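Regulator of G-protein signalling 3 isoform 1 (PDB 2F5Y) carries a PDZ domain that probably binds the C-terminal tails of partner proteins, and as an RGS-family member probably damps G-protein signalling. Local coordinates at residues 62-65 / 66-70. Residues are numbered along the deposited sequence; the frame is centred on the assembly and turned at random.
Sequences VELA and HEIRS. With SO4 (sulfate ion), chain D.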
loop_
_atom_site.group_PDB
_atom_site.type_symbol
_atom_site.label_atom_id
_atom_site.label_comp_id
_atom_site.label_asym_id
_atom_site.label_seq_id
_atom_site.Cartn_x
_atom_site.Cartn_y
_atom_site.Cartn_z
ATOM N N VAL A 62 0.276 -4.701 11.259
ATOM C CA VAL A 62 1.526 -5.458 11.379
ATOM C C VAL A 62 1.567 -6.691 10.448
ATOM O O VAL A 62 2.628 -7.050 9.942
ATOM C CB VAL A 62 1.777 -5.892 12.847
ATOM C CG1 VAL A 62 3.112 -6.609 12.975
ATOM C CG2 VAL A 62 1.749 -4.681 13.779
ATOM N N GLU A 63 0.419 -7.323 10.221
ATOM C CA GLU A 63 0.328 -8.431 9.261
ATOM C C GLU A 63 0.658 -7.913 7.865
ATOM O O GLU A 63 1.495 -8.482 7.171
ATOM C CB GLU A 63 -1.070 -9.088 9.277
ATOM C CG GLU A 63 -1.398 -9.848 10.583
ATOM C CD GLU A 63 -2.874 -10.307 10.712
ATOM O OE1 GLU A 63 -3.780 -9.716 10.080
ATOM O OE2 GLU A 63 -3.135 -11.261 11.483
ATOM N N LEU A 64 0.023 -6.814 7.463
ATOM C CA LEU A 64 0.209 -6.295 6.110
ATOM C C LEU A 64 1.639 -5.854 5.875
ATOM O O LEU A 64 2.211 -6.179 4.846
ATOM C CB LEU A 64 -0.741 -5.138 5.817
ATOM C CG LEU A 64 -0.828 -4.695 4.346
ATOM C CD1 LEU A 64 -1.599 -5.712 3.530
ATOM C CD2 LEU A 64 -1.482 -3.303 4.238
ATOM N N ALA A 65 2.213 -5.119 6.821
ATOM C CA ALA A 65 3.626 -4.688 6.724
ATOM C C ALA A 65 4.562 -5.885 6.490
ATOM O O ALA A 65 5.442 -5.841 5.647
ATOM C CB ALA A 65 4.043 -3.949 7.984
ATOM N N HIS A 66 4.355 -6.946 7.255
ATOM C CA HIS A 66 5.141 -8.159 7.121
ATOM C C HIS A 66 5.044 -8.727 5.711
ATOM O O HIS A 66 6.049 -9.171 5.150
ATOM C CB HIS A 66 4.669 -9.212 8.130
ATOM C CG HIS A 66 5.388 -10.513 8.012
ATOM N ND1 HIS A 66 6.468 -10.839 8.806
ATOM C CD2 HIS A 66 5.198 -11.567 7.181
ATOM C CE1 HIS A 66 6.909 -12.040 8.473
ATOM N NE2 HIS A 66 6.159 -12.501 7.487
ATOM N N GLU A 67 3.834 -8.714 5.153
ATOM C CA GLU A 67 3.593 -9.283 3.830
ATOM C C GLU A 67 4.166 -8.403 2.721
ATOM O O GLU A 67 4.749 -8.901 1.752
ATOM C CB GLU A 67 2.102 -9.506 3.593
ATOM C CG GLU A 67 1.814 -10.766 2.805
ATOM C CD GLU A 67 2.435 -12.008 3.455
ATOM O OE1 GLU A 67 2.225 -12.226 4.669
ATOM O OE2 GLU A 67 3.136 -12.761 2.748
ATOM N N ILE A 68 3.998 -7.099 2.875
ATOM C CA ILE A 68 4.559 -6.143 1.942
ATOM C C ILE A 68 6.066 -6.331 1.865
ATOM O O ILE A 68 6.606 -6.455 0.780
ATOM C CB ILE A 68 4.225 -4.684 2.338
ATOM C CG1 ILE A 68 2.758 -4.402 2.031
ATOM C CG2 ILE A 68 5.114 -3.687 1.578
ATOM C CD1 ILE A 68 2.249 -3.034 2.502
ATOM N N ARG A 69 6.734 -6.387 3.016
ATOM C CA ARG A 69 8.185 -6.516 3.042
ATOM C C ARG A 69 8.698 -7.828 2.468
ATOM O O ARG A 69 9.871 -7.933 2.152
ATOM C CB ARG A 69 8.715 -6.335 4.455
ATOM C CG ARG A 69 8.577 -4.918 4.958
ATOM C CD ARG A 69 9.029 -4.816 6.389
ATOM N NE ARG A 69 10.448 -5.141 6.522
ATOM C CZ ARG A 69 11.068 -5.364 7.677
ATOM N NH1 ARG A 69 12.352 -5.660 7.673
ATOM N NH2 ARG A 69 10.416 -5.288 8.835
ATOM N N SER A 70 7.818 -8.814 2.335
ATOM C CA SER A 70 8.169 -10.137 1.814
ATOM C C SER A 70 7.910 -10.313 0.329
ATOM O O SER A 70 8.146 -11.394 -0.191
ATOM C CB SER A 70 7.368 -11.211 2.555
ATOM O OG SER A 70 7.552 -11.099 3.953
HETATM S S SO4 D . 7.132 -7.068 9.885
HETATM O O1 SO4 D . 8.168 -6.689 10.843
HETATM O O2 SO4 D . 5.836 -7.141 10.567
HETATM O O3 SO4 D . 7.071 -6.046 8.844
HETATM O O4 SO4 D . 7.467 -8.365 9.295
#
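L64 carries CG anti to its amide nitrogen (chi1 -169°), whereas I68 sets CG1 beside its own (chi1 -74°) and, with an extended chi2, this brings I68 CD1 to 4.0 Å from L64 CG, one helical turn away. The backbone ties the same pair, I68 N donating to L64 O over 2.8 Å in a nearly straight bond; those from H66 N to V62 O and from R69 N to A65 O repeat this i to i+4 spacing. Helix 61-69 is the second, longer helix of the PDZ fold, which together with the strand corresponding to 18-21 flanks the peptide groove in this family; consistent with that, A65 touches I20 and I68 touches F18. On another side, a sulfate, probably from the crystallisation liquor, sits between H66 and R69. Its O4 lies near the imidazole plane, 2.7 Å from H66 ND1, yet the bond is weak, bent to 126°. The R69 chain runs past the A65 carbonyl, CG 3.3 Å from A65 O, and bends at chi3; its NH2 makes a long, weak bond of 3.4 Å to sulfate O3. S70 OG donates to H66 O at 2.7 Å, back into the preceding turn.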